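Local coordinates for protein interacting with Hsp90 1 (Saccharomyces cerevisiae, PDB 4CHH) that belongs to the R2TP complex, takes part in pre-rRNA processing, is required for the NOP58-snoRNA interaction and is represented here by its N-terminal domain, at residues S119-S122 against R123-C126; D75-A78 against R79-F82; E133-V136 against E137-E141; F82-I86 against Q87-E91. All coordinates share one frame; numbering follows the deposited sequence. Where two conformers were deposited one is given.

Contact 1. Residues S119-S122 against R123-C126; sequences SDCS and RWIC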
loop_
_atom_site.group_PDB
_atom_site.type_symbol
_atom_site.label_atom_id
_atom_site.label_comp_id
_atom_site.label_asym_id
_atom_site.label_seq_id
_atom_site.Cartn_x
_atom_site.Cartn_y
_atom_site.Cartn_z
ATOM N N SER A 119 11.696 0.108 -3.445
ATOM C CA SER A 119 12.190 1.459 -3.654
ATOM C C SER A 119 12.319 1.851 -5.147
ATOM O O SER A 119 12.038 3.006 -5.491
ATOM C CB SER A 119 13.535 1.590 -2.965
ATOM O OG SER A 119 13.303 1.478 -1.574
ATOM N N ASP A 120 12.730 0.907 -6.025
ATOM C CA ASP A 120 12.837 1.186 -7.468
ATOM C C ASP A 120 11.459 1.462 -8.052
ATOM O O ASP A 120 11.310 2.415 -8.812
ATOM C CB ASP A 120 13.529 0.037 -8.235
ATOM C CG ASP A 120 14.981 -0.216 -7.833
ATOM O OD1 ASP A 120 15.572 0.642 -7.119
ATOM O OD2 ASP A 120 15.525 -1.263 -8.221
ATOM N N CYS A 121 10.444 0.686 -7.627
ATOM C CA CYS A 121 9.045 0.836 -8.059
ATOM C C CYS A 121 8.478 2.182 -7.613
ATOM O O CYS A 121 7.705 2.771 -8.358
ATOM C CB CYS A 121 8.192 -0.323 -7.554
ATOM S SG CYS A 121 8.794 -1.951 -8.072
ATOM N N SER A 122 8.909 2.702 -6.432
ATOM C CA SER A 122 8.482 4.019 -5.948
ATOM C C SER A 122 8.985 5.125 -6.882
ATOM O O SER A 122 8.348 6.170 -6.981
ATOM C CB SER A 122 8.950 4.256 -4.513
ATOM O OG SER A 122 10.277 4.752 -4.421
ATOM N N ARG A 123 10.132 4.894 -7.565
ATOM C CA ARG A 123 10.695 5.861 -8.512
ATOM C C ARG A 123 9.966 5.778 -9.857
ATOM O O ARG A 123 9.761 6.801 -10.493
ATOM C CB ARG A 123 12.221 5.661 -8.676
ATOM C CG ARG A 123 13.065 6.109 -7.453
ATOM C CD ARG A 123 12.221 6.475 -6.241
ATOM N NE ARG A 123 12.055 7.901 -6.088
ATOM C CZ ARG A 123 11.240 8.488 -5.221
ATOM N NH1 ARG A 123 10.460 7.758 -4.429
ATOM N NH2 ARG A 123 11.173 9.801 -5.159
ATOM N N TRP A 124 9.563 4.582 -10.282
ATOM C CA TRP A 124 8.820 4.393 -11.545
ATOM C C TRP A 124 7.506 5.164 -11.526
ATOM O O TRP A 124 7.141 5.769 -12.527
ATOM C CB TRP A 124 8.491 2.899 -11.780
ATOM C CG TRP A 124 9.657 1.968 -11.952
ATOM C CD1 TRP A 124 10.922 2.293 -12.349
ATOM C CD2 TRP A 124 9.627 0.539 -11.836
ATOM N NE1 TRP A 124 11.705 1.165 -12.394
ATOM C CE2 TRP A 124 10.931 0.070 -12.110
ATOM C CE3 TRP A 124 8.621 -0.396 -11.515
ATOM C CZ2 TRP A 124 11.257 -1.292 -12.099
ATOM C CZ3 TRP A 124 8.941 -1.749 -11.520
ATOM C CH2 TRP A 124 10.257 -2.184 -11.767
ATOM N N ILE A 125 6.777 5.117 -10.376
ATOM C CA ILE A 125 5.455 5.747 -10.260
ATOM C C ILE A 125 5.572 7.297 -10.165
ATOM O O ILE A 125 4.554 7.972 -10.313
ATOM C CB ILE A 125 4.585 5.114 -9.135
ATOM C CG1 ILE A 125 5.229 5.307 -7.724
ATOM C CG2 ILE A 125 4.327 3.632 -9.466
ATOM C CD1 ILE A 125 4.352 4.999 -6.535
ATOM N N CYS A 126 6.805 7.842 -9.985
ATOM C CA CYS A 126 7.071 9.294 -10.028
ATOM C C CYS A 126 7.016 9.790 -11.456
ATOM O O CYS A 126 6.563 10.906 -11.698
ATOM C CB CYS A 126 8.437 9.619 -9.436
ATOM S SG CYS A 126 8.520 9.512 -7.646
#

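Contact 2. Residues D75-A78 against R79-F82; sequences DFNA and RIVF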
loop_
_atom_site.group_PDB
_atom_site.type_symbol
_atom_site.label_atom_id
_atom_site.label_comp_id
_atom_site.label_asym_id
_atom_site.label_seq_id
_atom_site.Cartn_x
_atom_site.Cartn_y
_atom_site.Cartn_z
ATOM N N ASP A 75 11.649 -5.069 -16.038
ATOM C CA ASP A 75 11.902 -3.644 -15.808
ATOM C C ASP A 75 10.754 -2.799 -16.372
ATOM O O ASP A 75 10.180 -3.177 -17.391
ATOM C CB ASP A 75 13.246 -3.239 -16.467
ATOM C CG ASP A 75 13.761 -1.863 -16.068
ATOM O OD1 ASP A 75 13.517 -1.444 -14.900
ATOM O OD2 ASP A 75 14.405 -1.201 -16.916
ATOM N N PHE A 76 10.401 -1.671 -15.712
ATOM C CA PHE A 76 9.269 -0.873 -16.188
ATOM C C PHE A 76 9.591 -0.131 -17.473
ATOM O O PHE A 76 10.462 0.735 -17.536
ATOM C CB PHE A 76 8.689 0.115 -15.147
ATOM C CG PHE A 76 7.498 0.891 -15.698
ATOM C CD1 PHE A 76 6.294 0.248 -15.980
ATOM C CD2 PHE A 76 7.607 2.244 -16.001
ATOM C CE1 PHE A 76 5.226 0.939 -16.567
ATOM C CE2 PHE A 76 6.525 2.941 -16.564
ATOM C CZ PHE A 76 5.347 2.279 -16.852
ATOM N N ASN A 77 8.832 -0.493 -18.485
ATOM C CA ASN A 77 8.767 0.091 -19.816
ATOM C C ASN A 77 7.283 0.015 -20.174
ATOM O O ASN A 77 6.728 -1.092 -20.210
ATOM C CB ASN A 77 9.681 -0.649 -20.791
ATOM C CG ASN A 77 9.686 -0.054 -22.185
ATOM O OD1 ASN A 77 8.660 0.016 -22.877
ATOM N ND2 ASN A 77 10.853 0.359 -22.643
ATOM N N ALA A 78 6.631 1.190 -20.350
ATOM C CA ALA A 78 5.181 1.318 -20.568
ATOM C C ALA A 78 4.634 0.382 -21.654
ATOM O O ALA A 78 3.656 -0.294 -21.414
ATOM C CB ALA A 78 4.808 2.769 -20.903
ATOM N N ARG A 79 5.271 0.336 -22.813
ATOM C CA ARG A 79 4.791 -0.456 -23.965
ATOM C C ARG A 79 4.872 -1.961 -23.725
ATOM O O ARG A 79 4.038 -2.692 -24.244
ATOM C CB ARG A 79 5.526 -0.052 -25.270
ATOM C CG ARG A 79 5.256 1.404 -25.715
ATOM C CD ARG A 79 3.855 1.715 -26.265
ATOM N NE ARG A 79 2.762 1.456 -25.311
ATOM C CZ ARG A 79 2.351 2.296 -24.360
ATOM N NH1 ARG A 79 2.937 3.479 -24.208
ATOM N NH2 ARG A 79 1.362 1.953 -23.545
ATOM N N ILE A 80 5.811 -2.409 -22.897
ATOM C CA ILE A 80 5.955 -3.824 -22.532
ATOM C C ILE A 80 5.002 -4.173 -21.392
ATOM O O ILE A 80 4.324 -5.193 -21.426
ATOM C CB ILE A 80 7.424 -4.118 -22.078
ATOM C CG1 ILE A 80 8.489 -3.787 -23.174
ATOM C CG2 ILE A 80 7.571 -5.554 -21.536
ATOM C CD1 ILE A 80 8.463 -4.659 -24.452
ATOM N N VAL A 81 4.998 -3.317 -20.352
ATOM C CA VAL A 81 4.353 -3.597 -19.085
ATOM C C VAL A 81 2.835 -3.423 -19.067
ATOM O O VAL A 81 2.175 -4.286 -18.475
ATOM C CB VAL A 81 5.042 -2.801 -17.946
ATOM C CG1 VAL A 81 4.181 -2.740 -16.687
ATOM C CG2 VAL A 81 6.423 -3.387 -17.652
ATOM N N PHE A 82 2.271 -2.358 -19.663
ATOM C CA PHE A 82 0.806 -2.186 -19.590
ATOM C C PHE A 82 0.058 -3.396 -20.209
ATOM O O PHE A 82 -0.866 -3.897 -19.568
ATOM C CB PHE A 82 0.341 -0.838 -20.161
ATOM C CG PHE A 82 0.775 0.311 -19.265
ATOM C CD1 PHE A 82 0.527 0.283 -17.894
ATOM C CD2 PHE A 82 1.413 1.429 -19.794
ATOM C CE1 PHE A 82 0.921 1.348 -17.063
ATOM C CE2 PHE A 82 1.803 2.497 -18.962
ATOM C CZ PHE A 82 1.547 2.449 -17.603
HETATM O O HOH W 1 7.393 2.506 -23.425
#

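Contact 3. Residues E133-V136 against E137-E141; sequences EILV and EWCLE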
loop_
_atom_site.group_PDB
_atom_site.type_symbol
_atom_site.label_atom_id
_atom_site.label_comp_id
_atom_site.label_asym_id
_atom_site.label_seq_id
_atom_site.Cartn_x
_atom_site.Cartn_y
_atom_site.Cartn_z
ATOM N N GLU A 133 -1.457 5.589 -10.974
ATOM C CA GLU A 133 -2.893 5.328 -10.781
ATOM C C GLU A 133 -3.174 3.846 -10.530
ATOM O O GLU A 133 -3.997 3.516 -9.687
ATOM C CB GLU A 133 -3.694 5.750 -12.029
ATOM C CG GLU A 133 -3.998 7.236 -12.099
ATOM C CD GLU A 133 -4.164 7.768 -13.515
ATOM O OE1 GLU A 133 -4.430 6.961 -14.438
ATOM O OE2 GLU A 133 -4.015 8.999 -13.699
ATOM N N ILE A 134 -2.553 2.965 -11.332
ATOM C CA ILE A 134 -2.708 1.512 -11.180
ATOM C C ILE A 134 -2.120 1.073 -9.808
ATOM O O ILE A 134 -2.714 0.230 -9.123
ATOM C CB ILE A 134 -2.018 0.824 -12.380
ATOM C CG1 ILE A 134 -2.840 1.030 -13.690
ATOM C CG2 ILE A 134 -1.745 -0.649 -12.131
ATOM C CD1 ILE A 134 -2.071 0.630 -14.999
ATOM N N LEU A 135 -0.979 1.661 -9.405
ATOM C CA LEU A 135 -0.365 1.290 -8.128
ATOM C C LEU A 135 -1.321 1.680 -6.965
ATOM O O LEU A 135 -1.487 0.909 -6.016
ATOM C CB LEU A 135 1.045 1.944 -7.996
ATOM C CG LEU A 135 1.918 1.697 -6.707
ATOM C CD1 LEU A 135 1.532 2.645 -5.581
ATOM C CD2 LEU A 135 1.921 0.215 -6.250
ATOM N N VAL A 136 -1.947 2.867 -7.049
ATOM C CA VAL A 136 -2.897 3.335 -6.019
ATOM C C VAL A 136 -4.069 2.332 -5.891
ATOM O O VAL A 136 -4.460 2.009 -4.773
ATOM C CB VAL A 136 -3.374 4.777 -6.343
ATOM C CG1 VAL A 136 -4.691 5.123 -5.625
ATOM C CG2 VAL A 136 -2.278 5.779 -5.981
ATOM N N GLU A 137 -4.628 1.862 -7.045
ATOM C CA GLU A 137 -5.690 0.871 -7.094
ATOM C C GLU A 137 -5.238 -0.448 -6.425
ATOM O O GLU A 137 -6.002 -1.014 -5.639
ATOM C CB GLU A 137 -6.120 0.629 -8.573
ATOM C CG GLU A 137 -7.194 -0.455 -8.732
ATOM C CD GLU A 137 -8.493 -0.248 -7.968
ATOM O OE1 GLU A 137 -8.892 0.918 -7.746
ATOM O OE2 GLU A 137 -9.090 -1.260 -7.543
ATOM N N TRP A 138 -3.992 -0.919 -6.719
ATOM C CA TRP A 138 -3.406 -2.133 -6.116
ATOM C C TRP A 138 -3.279 -2.020 -4.599
ATOM O O TRP A 138 -3.510 -3.010 -3.896
ATOM C CB TRP A 138 -2.039 -2.434 -6.702
ATOM C CG TRP A 138 -2.083 -3.032 -8.081
ATOM C CD1 TRP A 138 -3.107 -3.747 -8.641
ATOM C CD2 TRP A 138 -1.051 -2.968 -9.067
ATOM N NE1 TRP A 138 -2.787 -4.106 -9.930
ATOM C CE2 TRP A 138 -1.506 -3.692 -10.200
ATOM C CE3 TRP A 138 0.252 -2.439 -9.083
ATOM C CZ2 TRP A 138 -0.711 -3.881 -11.335
ATOM C CZ3 TRP A 138 1.012 -2.568 -10.239
ATOM C CH2 TRP A 138 0.529 -3.274 -11.349
ATOM N N CYS A 139 -2.910 -0.814 -4.100
ATOM C CA CYS A 139 -2.813 -0.529 -2.663
ATOM C C CYS A 139 -4.189 -0.608 -2.019
ATOM O O CYS A 139 -4.320 -1.229 -0.973
ATOM C CB CYS A 139 -2.153 0.827 -2.410
ATOM S SG CYS A 139 -0.396 0.855 -2.801
ATOM N N LEU A 140 -5.225 -0.033 -2.663
ATOM C CA LEU A 140 -6.589 -0.113 -2.160
ATOM C C LEU A 140 -7.059 -1.565 -2.116
ATOM O O LEU A 140 -7.607 -1.990 -1.111
ATOM C CB LEU A 140 -7.554 0.721 -3.024
ATOM C CG LEU A 140 -7.368 2.241 -2.955
ATOM C CD1 LEU A 140 -7.915 2.907 -4.205
ATOM C CD2 LEU A 140 -7.981 2.821 -1.700
ATOM N N GLU A 141 -6.835 -2.328 -3.204
ATOM C CA GLU A 141 -7.212 -3.748 -3.244
ATOM C C GLU A 141 -6.475 -4.545 -2.181
ATOM O O GLU A 141 -7.061 -5.452 -1.594
ATOM C CB GLU A 141 -6.917 -4.359 -4.629
ATOM C CG GLU A 141 -7.817 -3.796 -5.717
ATOM C CD GLU A 141 -7.538 -4.242 -7.150
ATOM O OE1 GLU A 141 -6.382 -4.603 -7.473
ATOM O OE2 GLU A 141 -8.475 -4.159 -7.973
#

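Contact 4. Residues F82-I86 against Q87-E91; sequences FPLII and QNEWE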
loop_
_atom_site.group_PDB
_atom_site.type_symbol
_atom_site.label_atom_id
_atom_site.label_comp_id
_atom_site.label_asym_id
_atom_site.label_seq_id
_atom_site.Cartn_x
_atom_site.Cartn_y
_atom_site.Cartn_z
ATOM N N PHE A 82 2.271 -2.358 -19.663
ATOM C CA PHE A 82 0.806 -2.186 -19.590
ATOM C C PHE A 82 0.058 -3.396 -20.209
ATOM O O PHE A 82 -0.866 -3.897 -19.568
ATOM C CB PHE A 82 0.341 -0.838 -20.161
ATOM C CG PHE A 82 0.775 0.311 -19.265
ATOM C CD1 PHE A 82 0.527 0.283 -17.894
ATOM C CD2 PHE A 82 1.413 1.429 -19.794
ATOM C CE1 PHE A 82 0.921 1.348 -17.063
ATOM C CE2 PHE A 82 1.803 2.497 -18.962
ATOM C CZ PHE A 82 1.547 2.449 -17.603
ATOM N N PRO A 83 0.494 -3.968 -21.355
ATOM C CA PRO A 83 -0.154 -5.194 -21.842
ATOM C C PRO A 83 -0.008 -6.360 -20.847
ATOM O O PRO A 83 -0.964 -7.094 -20.657
ATOM C CB PRO A 83 0.595 -5.467 -23.153
ATOM C CG PRO A 83 0.997 -4.094 -23.625
ATOM C CD PRO A 83 1.507 -3.510 -22.327
ATOM N N LEU A 84 1.153 -6.488 -20.166
ATOM C CA LEU A 84 1.377 -7.541 -19.148
ATOM C C LEU A 84 0.465 -7.363 -17.935
ATOM O O LEU A 84 0.011 -8.355 -17.366
ATOM C CB LEU A 84 2.838 -7.583 -18.678
ATOM C CG LEU A 84 3.873 -8.083 -19.665
ATOM C CD1 LEU A 84 5.262 -7.913 -19.084
ATOM C CD2 LEU A 84 3.610 -9.566 -20.067
ATOM N N ILE A 85 0.173 -6.096 -17.567
ATOM C CA ILE A 85 -0.742 -5.804 -16.457
ATOM C C ILE A 85 -2.144 -6.296 -16.826
ATOM O O ILE A 85 -2.763 -6.986 -16.024
ATOM C CB ILE A 85 -0.719 -4.307 -16.077
ATOM C CG1 ILE A 85 0.634 -3.953 -15.404
ATOM C CG2 ILE A 85 -1.978 -3.930 -15.182
ATOM C CD1 ILE A 85 0.827 -2.399 -15.092
ATOM N N ILE A 86 -2.607 -6.005 -18.060
ATOM C CA ILE A 86 -3.919 -6.460 -18.569
ATOM C C ILE A 86 -3.948 -8.006 -18.570
ATOM O O ILE A 86 -4.961 -8.602 -18.207
ATOM C CB ILE A 86 -4.211 -5.853 -19.975
ATOM C CG1 ILE A 86 -4.537 -4.352 -19.865
ATOM C CG2 ILE A 86 -5.319 -6.623 -20.780
ATOM C CD1 ILE A 86 -4.169 -3.559 -21.140
ATOM N N GLN A 87 -2.815 -8.634 -18.892
ATOM C CA GLN A 87 -2.716 -10.110 -18.925
ATOM C C GLN A 87 -2.542 -10.744 -17.533
ATOM O O GLN A 87 -2.400 -11.973 -17.464
ATOM C CB GLN A 87 -1.543 -10.539 -19.807
ATOM C CG GLN A 87 -1.695 -10.189 -21.301
ATOM C CD GLN A 87 -0.376 -10.334 -22.044
ATOM O OE1 GLN A 87 0.545 -11.051 -21.626
ATOM N NE2 GLN A 87 -0.218 -9.597 -23.122
ATOM N N ASN A 88 -2.463 -9.909 -16.434
ATOM C CA ASN A 88 -2.222 -10.358 -15.048
ATOM C C ASN A 88 -0.877 -11.070 -14.921
ATOM O O ASN A 88 -0.730 -11.995 -14.109
ATOM C CB ASN A 88 -3.350 -11.274 -14.541
ATOM C CG ASN A 88 -4.662 -10.580 -14.380
ATOM O OD1 ASN A 88 -4.752 -9.482 -13.834
ATOM N ND2 ASN A 88 -5.710 -11.219 -14.838
ATOM N N GLU A 89 0.107 -10.615 -15.711
ATOM C CA GLU A 89 1.441 -11.204 -15.724
ATOM C C GLU A 89 2.485 -10.268 -15.119
ATOM O O GLU A 89 3.653 -10.646 -14.999
ATOM C CB GLU A 89 1.815 -11.594 -17.165
ATOM C CG GLU A 89 1.228 -12.938 -17.551
ATOM C CD GLU A 89 1.479 -13.349 -18.989
ATOM O OE1 GLU A 89 2.662 -13.487 -19.380
ATOM O OE2 GLU A 89 0.485 -13.566 -19.718
ATOM N N TRP A 90 2.064 -9.062 -14.680
ATOM C CA TRP A 90 2.996 -8.126 -14.075
ATOM C C TRP A 90 2.287 -7.324 -12.994
ATOM O O TRP A 90 1.174 -6.848 -13.200
ATOM C CB TRP A 90 3.552 -7.185 -15.159
ATOM C CG TRP A 90 4.765 -6.382 -14.797
ATOM C CD1 TRP A 90 6.046 -6.631 -15.203
ATOM C CD2 TRP A 90 4.795 -5.093 -14.142
ATOM N NE1 TRP A 90 6.884 -5.636 -14.758
ATOM C CE2 TRP A 90 6.141 -4.675 -14.109
ATOM C CE3 TRP A 90 3.814 -4.271 -13.542
ATOM C CZ2 TRP A 90 6.529 -3.435 -13.571
ATOM C CZ3 TRP A 90 4.199 -3.064 -12.980
ATOM C CH2 TRP A 90 5.543 -2.652 -13.000
ATOM N N GLU A 91 2.982 -7.104 -11.875
ATOM C CA GLU A 91 2.461 -6.313 -10.761
ATOM C C GLU A 91 3.584 -5.781 -9.927
ATOM O O GLU A 91 4.623 -6.417 -9.825
ATOM C CB GLU A 91 1.545 -7.196 -9.884
ATOM C CG GLU A 91 0.597 -6.402 -9.000
ATOM C CD GLU A 91 -0.706 -7.077 -8.621
ATOM O OE1 GLU A 91 -1.365 -7.656 -9.514
ATOM O OE2 GLU A 91 -1.113 -6.947 -7.446
HETATM O O HOH W 2 -1.444 -7.480 -13.196
#

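Contact 1. Residues S119-S122 against R123-C126
R123 reaches back to its neighbour S122: NH1 of R123 donates to OG of S122 at 3.0 Å, an almost straight bond (171°) with the oxygen lying at the edge of the guanidinium and practically in its plane. The arginine chain is long enough for this return: its bend at chi2 brings CD to 3.2 Å from the same OG, and the bend at chi3 turns NH1 to meet it. With chi1 at 85° the S122 hydroxyl folds over its own main chain and also donates to S119, OG to O 2.7 Å, so a buried polar group is both donor and acceptor. The small serine also fits against D37 and I117.

These residues form the opening turns of helix 119-127, which follows strand 109-118. Its regular bonds include I125 N to C121 O, 3.2 Å, while R123 N bonds weakly to the carbonyls of S119 and D120. C121 faces away from the segment that follows, yet its SG comes to 3.5 Å from CZ3 of W124. The sulfur sits 4.1 Å from the centroid of the W124 six-membered ring, 36° off the ring normal, an oblique sulfur-aromatic contact suited to a polarisable atom. The same indole lays one face over D120 O and C121 CA, so the wide ring lies against its own helix, and W124 also meets L131 of helix 129-147.

Contact 2. Residues D75-A78 against R79-F82
N77 is the N-cap of helix 78-86, and its side chain reaches forward to the amide of R79. The direct bond, R79 N to N77 OD1, is long and weak at 3.4 Å. A water reinforces it, donating to N77 OD1 at 2.8 Å and accepting from R79 N. Asparagine suits this place because its short side chain can offer an acceptor to an amide that has no earlier turn to bond with. The backbone carbonyl of N77 takes up the next amides, V81 N to N77 O 2.8 Å and, weakly, that of I80.

On the loop side F76 carries its ring alongside the first turn, with CG anti to the backbone N (chi1 -179°). The ring edge meets V81, CD1 of F76 to CG1 of V81 3.7 Å, the methyl lying near the ring plane. Farther round the rim, CZ and CE1 turn toward the face of F82, an offset edge-to-face pair with planes at 74° and centroids 5.7 Å apart. A78, small enough to fit beside the ring, brings CB to 3.6 Å from CE2 of F82. A polar N-cap flanked by apolar contact between the residue before it (F76) and the fourth residue after it (V81) is the hydrophobic staple of a helix N terminus.

Contact 3. Residues E133-V136 against E137-E141
E133 begins the run by accepting on its carbonyl, E137 N to E133 O 3.2 Å, the first of four successive i to i+4 bonds. Its own side chain leads away from the second segment, as a charged group at the exposed side of a helix can.

I134 lays its CG2 branch, anti to the backbone N, over the six-membered ring of W138, 3.5 Å from the centroid and 13° off the ring normal, a CH-pi contact. The two side chains run alongside each other in the same direction, so one face of the indole rests on the isoleucine methyl. The carbonyl of I134 also lies over the indole and accepts the next amide, W138 N to I134 O 3.0 Å.

L135 points to the interior, where its CD1 touches C139 SG at 3.8 Å; its other methyl, CD2, lies 4.2 Å from CE3 of W138. Sulfur and aliphatic methyls suit a buried face, and V63 of strand 58-66 packs on L135 from beyond.

V136 and L140 lie side by side, CG1 of V136 to CD1 of L140 4.2 Å, and V136 reaches F38 and I40 of strand 29-47. E137, partly exposed, forms a salt bridge with R153 through OE1. L135, V136, C139 and L140 face the strands, I134 and W138 face helix 78-86, and the glutamates line the remaining side: the pattern of an amphipathic helix packed on a beta sheet.

Contact 4. Residues F82-I86 against Q87-E91
The carbonyls of L84 and I85 accept the amides of E89 and N88 just past the end of helix 78-86. E89 N donates to L84 O at 2.8 Å, five residues on, while N88 N reaches I85 O at 3.0 Å from well above the carbonyl plane. N88 itself has a positive phi of 61°, a conformation asparagine tolerates better than most residues. One residue earlier Q87 N still bonds P83 O in the ordinary helical way. A water donates to both I85 O and W90 O, tying the last turn to the departing chain.

Once reversed, the chain lays W90 back against the helix. Its CG stands anti to the backbone N (chi1 -165°), turning the indole toward L84 and I85. The two beta carbons are in contact, L84 CB to W90 CB 3.6 Å, with the side chains at about a right angle. CG1 of I85 meets CE3 of the indole at 3.7 Å, so a wide flat ring spans two aliphatic neighbours; its NE1 is bonded to V74 O. L84 also extends CD2 to CB of E89, 4.0 Å. The paired 6-to-1 and 5-to-2 bonds, with a residue in left-handed helical conformation (N88) at the C' position, define a Schellman C-cap.

In the fold
All four contacts are local, each within one continuous run, and none nests in or crosses another. From the N terminus, contact 2 turns the loop after strand 58-66 into helix 78-86, and contact 4 ends that helix and leads on to strand 95-103; the two share F82. Contact 1 follows strand 109-118, and contact 3 lies on the next helix, 129-147. Aromatic and aliphatic side chains join them in space: W124 of contact 1 packs on F76 of contact 2 and W90 of contact 4, while F82 reaches I134 and I85 reaches W138 of contact 3. I125 meets L135 between the consecutive helices. Helix 78-86 packs on helix 129-147, which lies on the mixed beta sheet.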